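Local structure of alpha-glucosidase (Bacteroides thetaiotaomicron, 5XFM) at residues P171-E176 with G406-E411; I164-T169 with V402-G407; R414-I419 with G434-R439; N243-V248 with S365-D370. The protein is a glycoside hydrolase of family 97 that acts as both a beta-L-arabinopyranosidase and an alpha-galactosidase. The protein carries 1 engineered substitution. All coordinates share one frame; numbering follows the deposited sequence.

Overall arrangement
Three of the four contacts join the N-terminal domain to the catalytic barrel; contact 3 lies within the barrel. Contacts 1 and 2 use one long loop of the N-terminal domain and share Gly406 and Gly407, with centres about 8 Å apart. Contact 1 holds the calcium ligand Glu174. The side chain of Phe404 in contact 2 lies about 6 Å from the same ion. Contact 3 is tied to contact 1 by Thr436 OG1 with Asp408 OD1, 2.7 Å apart. Contact 4 sits farther out, its Trp368 side chain about 13 Å from the calcium. It meets contact 2 where Trp368 NE1 lies 3.1 Å from Phe404 O.

Contact 1: P171-E176 with G406-E411; sequences PSYEEE and GGDKQE. With CA (calcium ion), chain E.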
loop_
_atom_site.group_PDB
_atom_site.type_symbol
_atom_site.label_atom_id
_atom_site.label_comp_id
_atom_site.label_asym_id
_atom_site.label_seq_id
_atom_site.Cartn_x
_atom_site.Cartn_y
_atom_site.Cartn_z
ATOM N N PRO A 171 -11.791 4.008 11.808
ATOM C CA PRO A 171 -10.875 4.314 10.696
ATOM C C PRO A 171 -10.802 3.237 9.621
ATOM O O PRO A 171 -10.954 2.049 9.929
ATOM C CB PRO A 171 -9.510 4.456 11.389
ATOM C CG PRO A 171 -9.828 4.644 12.861
ATOM C CD PRO A 171 -11.056 3.813 13.069
ATOM N N SER A 172 -10.554 3.650 8.380
ATOM C CA SER A 172 -10.469 2.709 7.263
ATOM C C SER A 172 -9.428 3.150 6.235
ATOM O O SER A 172 -9.433 2.686 5.094
ATOM C CB SER A 172 -11.842 2.548 6.591
ATOM O OG SER A 172 -12.452 3.808 6.337
ATOM N N TYR A 173 -8.532 4.040 6.659
ATOM C CA TYR A 173 -7.440 4.522 5.821
ATOM C C TYR A 173 -7.976 5.077 4.511
ATOM O O TYR A 173 -7.462 4.790 3.429
ATOM C CB TYR A 173 -6.421 3.396 5.582
ATOM C CG TYR A 173 -5.529 3.160 6.777
ATOM C CD1 TYR A 173 -6.076 2.859 8.021
ATOM C CD2 TYR A 173 -4.142 3.231 6.670
ATOM C CE1 TYR A 173 -5.278 2.646 9.120
ATOM C CE2 TYR A 173 -3.328 3.012 7.772
ATOM C CZ TYR A 173 -3.906 2.721 8.994
ATOM O OH TYR A 173 -3.117 2.504 10.100
ATOM N N GLU A 174 -9.034 5.869 4.623
ATOM C CA GLU A 174 -9.681 6.446 3.457
ATOM C C GLU A 174 -9.789 7.964 3.579
ATOM O O GLU A 174 -10.880 8.516 3.602
ATOM C CB GLU A 174 -11.064 5.807 3.252
ATOM C CG GLU A 174 -11.005 4.475 2.501
ATOM C CD GLU A 174 -12.255 3.612 2.672
ATOM O OE1 GLU A 174 -13.111 3.932 3.518
ATOM O OE2 GLU A 174 -12.398 2.626 1.921
ATOM N N GLU A 175 -8.644 8.640 3.643
ATOM C CA GLU A 175 -8.644 10.089 3.813
ATOM C C GLU A 175 -7.843 10.791 2.721
ATOM O O GLU A 175 -7.123 10.157 1.948
ATOM C CB GLU A 175 -8.103 10.459 5.195
ATOM C CG GLU A 175 -8.825 9.744 6.339
ATOM C CD GLU A 175 -10.285 10.139 6.482
ATOM O OE1 GLU A 175 -10.630 11.309 6.205
ATOM O OE2 GLU A 175 -11.098 9.264 6.863
ATOM N N GLU A 176 -7.980 12.109 2.659
ATOM C CA GLU A 176 -7.399 12.881 1.571
ATOM C C GLU A 176 -6.063 13.484 1.961
ATOM O O GLU A 176 -5.792 13.692 3.143
ATOM C CB GLU A 176 -8.354 13.990 1.138
ATOM C CG GLU A 176 -9.618 13.492 0.487
ATOM C CD GLU A 176 -10.563 14.616 0.145
ATOM O OE1 GLU A 176 -10.446 15.172 -0.969
ATOM O OE2 GLU A 176 -11.411 14.953 0.992
ATOM N N GLY A 406 -11.931 -3.500 12.191
ATOM C CA GLY A 406 -12.113 -2.699 13.394
ATOM C C GLY A 406 -11.005 -1.750 13.833
ATOM O O GLY A 406 -11.035 -1.224 14.946
ATOM N N GLY A 407 -9.997 -1.549 12.998
ATOM C CA GLY A 407 -8.963 -0.584 13.329
ATOM C C GLY A 407 -7.583 -1.196 13.463
ATOM O O GLY A 407 -7.310 -2.252 12.897
ATOM N N ASP A 408 -6.710 -0.554 14.232
ATOM C CA ASP A 408 -5.294 -0.904 14.229
ATOM C C ASP A 408 -4.863 -1.687 15.458
ATOM O O ASP A 408 -3.690 -2.028 15.600
ATOM C CB ASP A 408 -4.440 0.373 14.106
ATOM C CG ASP A 408 -4.179 0.781 12.657
ATOM O OD1 ASP A 408 -4.373 -0.046 11.741
ATOM O OD2 ASP A 408 -3.767 1.941 12.431
ATOM N N LYS A 409 -5.804 -1.962 16.354
ATOM C CA LYS A 409 -5.471 -2.689 17.570
ATOM C C LYS A 409 -4.958 -4.096 17.267
ATOM O O LYS A 409 -5.350 -4.707 16.267
ATOM C CB LYS A 409 -6.678 -2.752 18.496
ATOM C CG LYS A 409 -7.001 -1.431 19.162
ATOM C CD LYS A 409 -8.251 -1.538 20.018
ATOM C CE LYS A 409 -8.445 -0.295 20.875
ATOM N NZ LYS A 409 -9.792 -0.293 21.509
ATOM N N GLN A 410 -4.106 -4.600 18.156
ATOM C CA GLN A 410 -3.474 -5.903 18.004
ATOM C C GLN A 410 -4.515 -7.025 17.823
ATOM O O GLN A 410 -4.269 -7.990 17.117
ATOM C CB GLN A 410 -2.553 -6.175 19.210
ATOM C CG GLN A 410 -1.962 -7.585 19.256
ATOM C CD GLN A 410 -0.835 -7.741 20.263
ATOM O OE1 GLN A 410 -0.831 -7.111 21.319
ATOM N NE2 GLN A 410 0.108 -8.624 19.957
ATOM N N GLU A 411 -5.665 -6.884 18.471
ATOM C CA GLU A 411 -6.826 -7.771 18.307
ATOM C C GLU A 411 -7.269 -7.887 16.829
ATOM O O GLU A 411 -7.636 -8.970 16.322
ATOM C CB GLU A 411 -7.964 -7.245 19.191
ATOM C CG GLU A 411 -9.280 -7.973 19.106
ATOM C CD GLU A 411 -10.172 -7.665 20.301
ATOM O OE1 GLU A 411 -9.652 -7.652 21.440
ATOM O OE2 GLU A 411 -11.385 -7.429 20.102
HETATM CA CA CA E . -14.095 0.966 1.033
HETATM O O HOH W 1 -15.635 2.544 2.220
HETATM O O HOH W 2 -14.657 -0.088 3.069
HETATM O O HOH W 3 -16.914 1.288 0.801
HETATM O O HOH W 4 -14.806 -1.139 0.090
#
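Tyr173 and Asp408 approach from opposite directions and carry this contact. The Tyr173 hydroxyl donates to the Asp408 carboxylate, with OH only 2.5 Å from OD2, which is very short. OD2 lies at the edge of the ring, in its plane. The carboxylate is turned 71° from that plane. CG of Tyr173 stands opposite the carbonyl carbon (chi1 -77°), and from there the ring reaches across to the loop before helix 410-425. Both side chains are buried. The other oxygen, Asp408 OD1, is bonded to Thr436 OG1, and Arg439 NH2 also bonds the Tyr173 hydroxyl. A phenylalanine in place of Tyr173 would probably leave Asp408 OD2 without this donor and Arg439 NH2 without this acceptor, both inside the protein.

Glu174, next in sequence to Tyr173, turns to the calcium ion. Its chain is extended beyond CG, and Glu174 OE2 binds the metal at 2.5 Å. Glu174 OE1 takes a bond from Ser172 OG, 2.9 Å away and well above the carboxylate plane. A calcium-bound water also donates to OE1. Glu452 and Glu458 are further protein ligands of the ion. The chemistry implies that one short piece of backbone is fixed twice: by a buried hydroxyl-carboxylate bond to the barrel and, one residue on, by the metal that barrel residues also hold.

Contact 2: I164-T169 with V402-G407; sequences IGWKRT and VDFFGG
Thr169 and Trp166 pack on the Phe404 ring, and this apolar touch is the main part of the contact. Thr169 CG2 lies 3.5 Å from Phe404 CD1. With chi1 of Thr169 at 51°, this methyl stands opposite the carbonyl carbon of its own residue and points at the ring. Trp166 CD1 reaches the far end of the same ring, 4.1 Å from Phe404 CZ. The two aromatic planes are inclined at 43°.

The polar bonds shape each segment separately. Thr169 N donates to Trp166 O, 3.0 Å away, within a tight turn. Phe404 N donates to Asp403 OD1, 2.6 Å away, on the anti side of the carboxylate. The same OD1 lies over one face of the Phe404 ring, toward its rim.

Water joins the two backbones. One water lies 2.7 Å from Phe405 O and, at the longer distance of 3.3 Å, from Thr169 O, but it cannot serve every acceptor around it at once.

Phe404 follows strand 399-403 of the parallel barrel. Here a loop of the N-terminal domain packs at the carboxyl end of the strands, the end that probably carries the active site, as in TIM-barrel glycosidases.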
loop_
_atom_site.group_PDB
_atom_site.type_symbol
_atom_site.label_atom_id
_atom_site.label_comp_id
_atom_site.label_asym_id
_atom_site.label_seq_id
_atom_site.Cartn_x
_atom_site.Cartn_y
_atom_site.Cartn_z
ATOM N N ILE A 164 -16.699 6.783 13.101
ATOM C CA ILE A 164 -17.489 7.661 12.245
ATOM C C ILE A 164 -17.585 7.030 10.858
ATOM O O ILE A 164 -17.185 5.881 10.668
ATOM C CB ILE A 164 -16.894 9.080 12.136
ATOM C CG1 ILE A 164 -15.501 9.029 11.507
ATOM C CG2 ILE A 164 -16.857 9.760 13.503
ATOM C CD1 ILE A 164 -14.963 10.383 11.095
ATOM N N GLY A 165 -18.143 7.766 9.902
ATOM C CA GLY A 165 -18.282 7.258 8.548
ATOM C C GLY A 165 -19.378 6.207 8.428
ATOM O O GLY A 165 -20.179 6.018 9.345
ATOM N N TRP A 166 -19.394 5.508 7.297
ATOM C CA TRP A 166 -20.439 4.542 6.983
ATOM C C TRP A 166 -20.538 3.420 8.019
ATOM O O TRP A 166 -19.592 2.658 8.223
ATOM C CB TRP A 166 -20.204 3.948 5.589
ATOM C CG TRP A 166 -21.191 2.892 5.199
ATOM C CD1 TRP A 166 -20.951 1.555 5.043
ATOM C CD2 TRP A 166 -22.583 3.088 4.898
ATOM N NE1 TRP A 166 -22.110 0.908 4.667
ATOM C CE2 TRP A 166 -23.124 1.826 4.574
ATOM C CE3 TRP A 166 -23.422 4.208 4.876
ATOM C CZ2 TRP A 166 -24.469 1.653 4.229
ATOM C CZ3 TRP A 166 -24.761 4.033 4.534
ATOM C CH2 TRP A 166 -25.266 2.765 4.216
ATOM N N LYS A 167 -21.687 3.359 8.684
ATOM C CA LYS A 167 -21.977 2.357 9.703
ATOM C C LYS A 167 -20.897 2.261 10.794
ATOM O O LYS A 167 -20.616 1.169 11.304
ATOM C CB LYS A 167 -22.177 0.992 9.041
ATOM C CG LYS A 167 -23.261 0.973 7.974
ATOM C CD LYS A 167 -24.634 1.219 8.572
ATOM C CE LYS A 167 -25.720 1.192 7.508
ATOM N NZ LYS A 167 -27.029 1.645 8.056
ATOM N N ARG A 168 -20.329 3.409 11.164
ATOM C CA ARG A 168 -19.312 3.483 12.219
ATOM C C ARG A 168 -18.086 2.619 11.918
ATOM O O ARG A 168 -17.457 2.094 12.832
ATOM C CB ARG A 168 -19.931 3.066 13.564
ATOM C CG ARG A 168 -21.116 3.925 14.027
ATOM C CD ARG A 168 -21.773 3.370 15.299
ATOM N NE ARG A 168 -20.855 3.119 16.411
ATOM C CZ ARG A 168 -20.527 4.015 17.336
ATOM N NH1 ARG A 168 -21.036 5.238 17.296
ATOM N NH2 ARG A 168 -19.690 3.685 18.310
ATOM N N THR A 169 -17.742 2.487 10.637
ATOM C CA THR A 169 -16.633 1.627 10.220
ATOM C C THR A 169 -15.241 2.272 10.178
ATOM O O THR A 169 -14.259 1.587 9.896
ATOM C CB THR A 169 -16.893 1.025 8.832
ATOM O OG1 THR A 169 -17.254 2.072 7.926
ATOM C CG2 THR A 169 -18.017 0.016 8.895
ATOM N N VAL A 402 -12.538 -9.341 1.881
ATOM C CA VAL A 402 -12.995 -9.153 3.262
ATOM C C VAL A 402 -12.944 -7.689 3.698
ATOM O O VAL A 402 -11.896 -7.040 3.616
ATOM C CB VAL A 402 -12.156 -9.984 4.247
ATOM C CG1 VAL A 402 -12.753 -9.909 5.634
ATOM C CG2 VAL A 402 -12.057 -11.442 3.779
ATOM N N ASP A 403 -14.074 -7.183 4.196
ATOM C CA ASP A 403 -14.269 -5.744 4.348
ATOM C C ASP A 403 -14.547 -5.304 5.789
ATOM O O ASP A 403 -14.819 -6.130 6.658
ATOM C CB ASP A 403 -15.417 -5.288 3.445
ATOM C CG ASP A 403 -15.196 -3.900 2.876
ATOM O OD1 ASP A 403 -14.535 -3.079 3.553
ATOM O OD2 ASP A 403 -15.680 -3.636 1.751
ATOM N N PHE A 404 -14.442 -3.997 6.025
ATOM C CA PHE A 404 -14.909 -3.339 7.259
ATOM C C PHE A 404 -14.264 -3.816 8.565
ATOM O O PHE A 404 -14.964 -4.185 9.503
ATOM C CB PHE A 404 -16.433 -3.483 7.392
ATOM C CG PHE A 404 -17.211 -2.861 6.267
ATOM C CD1 PHE A 404 -16.978 -1.549 5.885
ATOM C CD2 PHE A 404 -18.180 -3.588 5.598
ATOM C CE1 PHE A 404 -17.697 -0.975 4.855
ATOM C CE2 PHE A 404 -18.894 -3.023 4.560
ATOM C CZ PHE A 404 -18.653 -1.714 4.192
ATOM N N PHE A 405 -12.941 -3.766 8.651
ATOM C CA PHE A 405 -12.257 -4.174 9.882
ATOM C C PHE A 405 -12.335 -3.110 10.983
ATOM O O PHE A 405 -12.739 -1.972 10.740
ATOM C CB PHE A 405 -10.802 -4.516 9.593
ATOM C CG PHE A 405 -10.616 -5.830 8.884
ATOM C CD1 PHE A 405 -10.724 -5.907 7.499
ATOM C CD2 PHE A 405 -10.350 -6.991 9.595
ATOM C CE1 PHE A 405 -10.546 -7.118 6.832
ATOM C CE2 PHE A 405 -10.173 -8.205 8.934
ATOM C CZ PHE A 405 -10.268 -8.270 7.551
ATOM N N GLY A 406 -11.931 -3.500 12.191
ATOM C CA GLY A 406 -12.113 -2.699 13.394
ATOM C C GLY A 406 -11.005 -1.750 13.833
ATOM O O GLY A 406 -11.035 -1.224 14.946
ATOM N N GLY A 407 -9.997 -1.549 12.998
ATOM C CA GLY A 407 -8.963 -0.584 13.329
ATOM C C GLY A 407 -7.583 -1.196 13.463
ATOM O O GLY A 407 -7.310 -2.252 12.897
HETATM O O HOH W 5 -15.283 -1.282 11.056
#

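Contact 3: R414-I419 with G434-R439; sequences RLYEDI and GCTLPR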
loop_
_atom_site.group_PDB
_atom_site.type_symbol
_atom_site.label_atom_id
_atom_site.label_comp_id
_atom_site.label_asym_id
_atom_site.label_seq_id
_atom_site.Cartn_x
_atom_site.Cartn_y
_atom_site.Cartn_z
ATOM N N ARG A 414 -4.614 -9.704 14.888
ATOM C CA ARG A 414 -4.867 -11.119 15.127
ATOM C C ARG A 414 -5.905 -11.612 14.140
ATOM O O ARG A 414 -5.731 -12.675 13.523
ATOM C CB ARG A 414 -5.336 -11.363 16.565
ATOM C CG ARG A 414 -4.224 -11.308 17.596
ATOM C CD ARG A 414 -4.766 -11.443 19.016
ATOM N NE ARG A 414 -3.713 -11.258 20.016
ATOM C CZ ARG A 414 -3.785 -10.408 21.037
ATOM N NH1 ARG A 414 -4.865 -9.660 21.205
ATOM N NH2 ARG A 414 -2.779 -10.308 21.895
ATOM N N LEU A 415 -6.966 -10.821 13.965
ATOM C CA LEU A 415 -8.018 -11.220 13.036
ATOM C C LEU A 415 -7.526 -11.310 11.571
ATOM O O LEU A 415 -7.789 -12.311 10.888
ATOM C CB LEU A 415 -9.191 -10.255 13.140
ATOM C CG LEU A 415 -10.413 -10.595 12.291
ATOM C CD1 LEU A 415 -10.947 -11.984 12.637
ATOM C CD2 LEU A 415 -11.470 -9.544 12.503
ATOM N N TYR A 416 -6.826 -10.276 11.098
ATOM C CA TYR A 416 -6.231 -10.274 9.755
ATOM C C TYR A 416 -5.428 -11.536 9.492
ATOM O O TYR A 416 -5.612 -12.229 8.474
ATOM C CB TYR A 416 -5.293 -9.071 9.547
ATOM C CG TYR A 416 -5.947 -7.735 9.260
ATOM C CD1 TYR A 416 -6.564 -7.479 8.037
ATOM C CD2 TYR A 416 -5.894 -6.705 10.194
ATOM C CE1 TYR A 416 -7.145 -6.249 7.774
ATOM C CE2 TYR A 416 -6.467 -5.478 9.939
ATOM C CZ TYR A 416 -7.089 -5.253 8.732
ATOM O OH TYR A 416 -7.656 -4.022 8.496
ATOM N N GLU A 417 -4.503 -11.806 10.410
ATOM C CA GLU A 417 -3.589 -12.922 10.243
ATOM C C GLU A 417 -4.309 -14.269 10.259
ATOM O O GLU A 417 -4.103 -15.085 9.366
ATOM C CB GLU A 417 -2.507 -12.877 11.322
ATOM C CG GLU A 417 -1.490 -13.984 11.231
ATOM C CD GLU A 417 -0.406 -13.841 12.285
ATOM O OE1 GLU A 417 0.543 -13.055 12.060
ATOM O OE2 GLU A 417 -0.514 -14.490 13.346
ATOM N N ASP A 418 -5.164 -14.493 11.256
ATOM C CA ASP A 418 -5.906 -15.754 11.340
ATOM C C ASP A 418 -6.784 -15.999 10.097
ATOM O O ASP A 418 -6.896 -17.139 9.617
ATOM C CB ASP A 418 -6.762 -15.792 12.612
ATOM C CG ASP A 418 -5.922 -15.760 13.883
ATOM O OD1 ASP A 418 -4.690 -15.944 13.790
ATOM O OD2 ASP A 418 -6.489 -15.582 14.979
ATOM N N ILE A 419 -7.390 -14.935 9.576
ATOM C CA ILE A 419 -8.187 -15.060 8.361
ATOM C C ILE A 419 -7.291 -15.499 7.208
ATOM O O ILE A 419 -7.626 -16.436 6.468
ATOM C CB ILE A 419 -8.898 -13.743 7.988
ATOM C CG1 ILE A 419 -10.042 -13.456 8.956
ATOM C CG2 ILE A 419 -9.435 -13.807 6.572
ATOM C CD1 ILE A 419 -10.639 -12.061 8.790
ATOM N N GLY A 434 -11.738 -1.811 3.499
ATOM C CA GLY A 434 -12.166 -1.126 4.709
ATOM C C GLY A 434 -11.165 -1.406 5.796
ATOM O O GLY A 434 -11.530 -1.739 6.924
ATOM N N CYS A 435 -9.896 -1.240 5.445
ATOM C CA CYS A 435 -8.811 -1.899 6.161
ATOM C C CYS A 435 -7.617 -0.997 6.401
ATOM O O CYS A 435 -7.574 0.155 5.951
ATOM C CB CYS A 435 -8.349 -3.133 5.377
ATOM S SG CYS A 435 -7.711 -2.739 3.713
ATOM N N THR A 436 -6.640 -1.540 7.113
ATOM C CA THR A 436 -5.426 -0.810 7.394
ATOM C C THR A 436 -4.400 -1.019 6.292
ATOM O O THR A 436 -4.556 -1.904 5.441
ATOM C CB THR A 436 -4.829 -1.235 8.728
ATOM O OG1 THR A 436 -3.768 -0.344 9.098
ATOM C CG2 THR A 436 -4.318 -2.679 8.667
ATOM N N LEU A 437 -3.351 -0.200 6.327
ATOM C CA LEU A 437 -2.250 -0.296 5.380
ATOM C C LEU A 437 -1.572 -1.656 5.506
ATOM O O LEU A 437 -1.383 -2.143 6.619
ATOM C CB LEU A 437 -1.231 0.820 5.635
ATOM C CG LEU A 437 -0.015 0.911 4.715
ATOM C CD1 LEU A 437 -0.441 1.578 3.423
ATOM C CD2 LEU A 437 1.156 1.666 5.355
ATOM N N PRO A 438 -1.223 -2.285 4.367
ATOM C CA PRO A 438 -0.450 -3.529 4.403
ATOM C C PRO A 438 0.984 -3.234 4.827
ATOM O O PRO A 438 1.550 -2.219 4.419
ATOM C CB PRO A 438 -0.514 -4.029 2.959
ATOM C CG PRO A 438 -0.662 -2.778 2.156
ATOM C CD PRO A 438 -1.534 -1.877 2.985
ATOM N N ARG A 439 1.556 -4.083 5.666
ATOM C CA ARG A 439 2.879 -3.793 6.195
ATOM C C ARG A 439 3.864 -4.909 5.843
ATOM O O ARG A 439 4.266 -5.694 6.705
ATOM C CB ARG A 439 2.782 -3.568 7.702
ATOM C CG ARG A 439 2.357 -2.141 8.064
ATOM C CD ARG A 439 1.345 -2.165 9.196
ATOM N NE ARG A 439 1.040 -0.860 9.781
ATOM C CZ ARG A 439 -0.125 -0.230 9.651
ATOM N NH1 ARG A 439 -1.098 -0.765 8.928
ATOM N NH2 ARG A 439 -0.317 0.942 10.242
#
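Tyr416 reaches from its helix to the backbone at Cys435 and Thr436. Its hydroxyl oxygen accepts a bond from Thr436 N, 3.0 Å from OH, with an N-H...O angle of 156°. Cys435 CB lies at the edge of the ring, near its plane, and is 3.3 Å from Tyr416 OH. Thr436 CG2 comes in obliquely, 3.8 Å from Tyr416 CE2. Thr436 turns OG1 away from its own nitrogen (chi1 -170°), and the methyl is left facing the tyrosine. All three residues are buried.

Helix 410-425 links strands 399-403 and 429-432, a beta-alpha-beta crossover of the TIM barrel. Segment 434-439 is the loop that leaves the second of these strands. The contact thus runs from the helix to the loop at the carboxyl end of the sheet. A leucine replacing Tyr416 would probably leave the buried Thr436 N without its acceptor and open a gap beside Cys435.

Further out, aromatic neighbours hold the tyrosine ring. Phe405 stacks on it, and Phe432 and Trp441 meet it edge-to-face. On the loop side, Arg439 NH1 donates to Thr436 OG1 at 2.7 Å and makes a weak bond to Leu437 O. Arg439 NE in turn forms a salt bridge with Glu211 of the N-terminal domain.

Contact 4: N243-V248 with S365-D370; sequences NGNGTV and SGYWND
Tyr367 and Trp368, which both meet Asn245, each hold CG between the backbone N and the carbonyl carbon (chi1 61° and 53°). Asn245 CG instead stands opposite its carbonyl carbon, which brings the amide up to the tyrosine. Asn245 ND2 is 4.0 Å from Tyr367 CD1, at the edge of the ring and in its plane. The amide and ring planes are 77° apart, and the two side chains run antiparallel alongside each other. Asn245 ND2 is also 4.2 Å from Trp368 CB. These are loose packing distances.

The closer approach is at Asn243. Asn243 CB lies 3.1 Å from Trp368 O and 4.1 Å from Trp368 CB. Its amide oxygen turns to another partner, Arg168 NH2.

Segment 243-248 is a loop between strands 231-235 and 251-253 of the N-terminal beta domain. Segment 365-370 follows strand 357-363 of the TIM barrel. The contact is packing between loops of these two domains, at the carboxyl end of the barrel strands.

The two aromatic residues also brace each other. Trp368 CE3 sits 3.6 Å above the centre of the Tyr367 ring, and Tyr367 CD1 lies at the edge of the indole, in its plane. Their polar ends are fixed from elsewhere: Tyr367 OH bonds Glu411, and Trp368 NE1 bonds Phe404 O. Across from them, Lys409 NZ bonds the carbonyl oxygens of Asn245 and Gly246.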
loop_
_atom_site.group_PDB
_atom_site.type_symbol
_atom_site.label_atom_id
_atom_site.label_comp_id
_atom_site.label_asym_id
_atom_site.label_seq_id
_atom_site.Cartn_x
_atom_site.Cartn_y
_atom_site.Cartn_z
ATOM N N ASN A 243 -14.716 -0.199 18.227
ATOM C CA ASN A 243 -15.843 0.145 19.096
ATOM C C ASN A 243 -15.491 0.111 20.588
ATOM O O ASN A 243 -16.359 -0.086 21.430
ATOM C CB ASN A 243 -17.023 -0.779 18.824
ATOM C CG ASN A 243 -18.350 -0.136 19.160
ATOM O OD1 ASN A 243 -18.497 1.087 19.103
ATOM N ND2 ASN A 243 -19.329 -0.958 19.500
ATOM N N GLY A 244 -14.213 0.296 20.913
ATOM C CA GLY A 244 -13.776 0.277 22.298
ATOM C C GLY A 244 -13.416 -1.104 22.820
ATOM O O GLY A 244 -13.167 -1.269 24.014
ATOM N N ASN A 245 -13.404 -2.102 21.939
ATOM C CA ASN A 245 -13.010 -3.459 22.337
ATOM C C ASN A 245 -11.516 -3.699 22.154
ATOM O O ASN A 245 -10.932 -3.279 21.157
ATOM C CB ASN A 245 -13.790 -4.504 21.539
ATOM C CG ASN A 245 -15.281 -4.240 21.544
ATOM O OD1 ASN A 245 -15.942 -4.356 22.575
ATOM N ND2 ASN A 245 -15.814 -3.867 20.390
ATOM N N GLY A 246 -10.895 -4.359 23.126
ATOM C CA GLY A 246 -9.472 -4.627 23.057
ATOM C C GLY A 246 -8.651 -3.454 23.557
ATOM O O GLY A 246 -9.048 -2.301 23.388
ATOM N N THR A 247 -7.502 -3.741 24.160
ATOM C CA THR A 247 -6.645 -2.693 24.712
ATOM C C THR A 247 -5.719 -2.102 23.646
ATOM O O THR A 247 -5.495 -2.706 22.598
ATOM C CB THR A 247 -5.793 -3.217 25.894
ATOM O OG1 THR A 247 -5.285 -4.515 25.579
ATOM C CG2 THR A 247 -6.625 -3.321 27.166
ATOM N N VAL A 248 -5.205 -0.907 23.915
ATOM C CA VAL A 248 -4.327 -0.197 22.984
ATOM C C VAL A 248 -2.878 -0.703 22.985
ATOM O O VAL A 248 -2.287 -0.939 21.930
ATOM C CB VAL A 248 -4.317 1.313 23.301
ATOM C CG1 VAL A 248 -3.160 2.018 22.595
ATOM C CG2 VAL A 248 -5.650 1.931 22.946
ATOM N N SER A 365 -16.728 -8.264 9.718
ATOM C CA SER A 365 -17.407 -7.737 10.893
ATOM C C SER A 365 -18.376 -8.704 11.548
ATOM O O SER A 365 -19.249 -9.303 10.910
ATOM C CB SER A 365 -18.122 -6.429 10.546
ATOM O OG SER A 365 -19.203 -6.647 9.661
ATOM N N GLY A 366 -18.155 -8.860 12.846
ATOM C CA GLY A 366 -19.072 -9.509 13.741
ATOM C C GLY A 366 -19.552 -8.542 14.803
ATOM O O GLY A 366 -20.753 -8.322 14.930
ATOM N N TYR A 367 -18.635 -7.961 15.579
ATOM C CA TYR A 367 -19.062 -7.315 16.818
ATOM C C TYR A 367 -18.611 -5.871 17.090
ATOM O O TYR A 367 -18.759 -5.397 18.215
ATOM C CB TYR A 367 -18.629 -8.188 18.003
ATOM C CG TYR A 367 -17.132 -8.392 18.125
ATOM C CD1 TYR A 367 -16.324 -7.421 18.708
ATOM C CD2 TYR A 367 -16.528 -9.559 17.673
ATOM C CE1 TYR A 367 -14.959 -7.597 18.819
ATOM C CE2 TYR A 367 -15.160 -9.744 17.786
ATOM C CZ TYR A 367 -14.382 -8.756 18.360
ATOM O OH TYR A 367 -13.020 -8.920 18.481
ATOM N N TRP A 368 -18.125 -5.139 16.093
ATOM C CA TRP A 368 -17.586 -3.815 16.407
ATOM C C TRP A 368 -18.225 -2.648 15.643
ATOM O O TRP A 368 -17.913 -1.485 15.919
ATOM C CB TRP A 368 -16.069 -3.797 16.169
ATOM C CG TRP A 368 -15.674 -4.261 14.799
ATOM C CD1 TRP A 368 -15.580 -3.492 13.673
ATOM C CD2 TRP A 368 -15.320 -5.590 14.407
ATOM N NE1 TRP A 368 -15.194 -4.256 12.608
ATOM C CE2 TRP A 368 -15.025 -5.551 13.028
ATOM C CE3 TRP A 368 -15.221 -6.810 15.087
ATOM C CZ2 TRP A 368 -14.634 -6.682 12.317
ATOM C CZ3 TRP A 368 -14.844 -7.930 14.381
ATOM C CH2 TRP A 368 -14.550 -7.860 13.009
ATOM N N ASN A 369 -19.113 -2.947 14.700
ATOM C CA ASN A 369 -19.762 -1.898 13.921
ATOM C C ASN A 369 -21.229 -2.195 13.605
ATOM O O ASN A 369 -21.793 -3.172 14.102
ATOM C CB ASN A 369 -18.985 -1.651 12.619
ATOM C CG ASN A 369 -18.921 -2.886 11.719
ATOM O OD1 ASN A 369 -19.892 -3.640 11.585
ATOM N ND2 ASN A 369 -17.780 -3.077 11.078
ATOM N N ASP A 370 -21.815 -1.385 12.724
ATOM C CA ASP A 370 -23.233 -1.509 12.366
ATOM C C ASP A 370 -23.469 -1.975 10.932
ATOM O O ASP A 370 -24.486 -1.647 10.332
ATOM C CB ASP A 370 -23.964 -0.181 12.571
ATOM C CG ASP A 370 -24.067 0.216 14.027
ATOM O OD1 ASP A 370 -24.225 -0.677 14.890
ATOM O OD2 ASP A 370 -24.003 1.429 14.305
#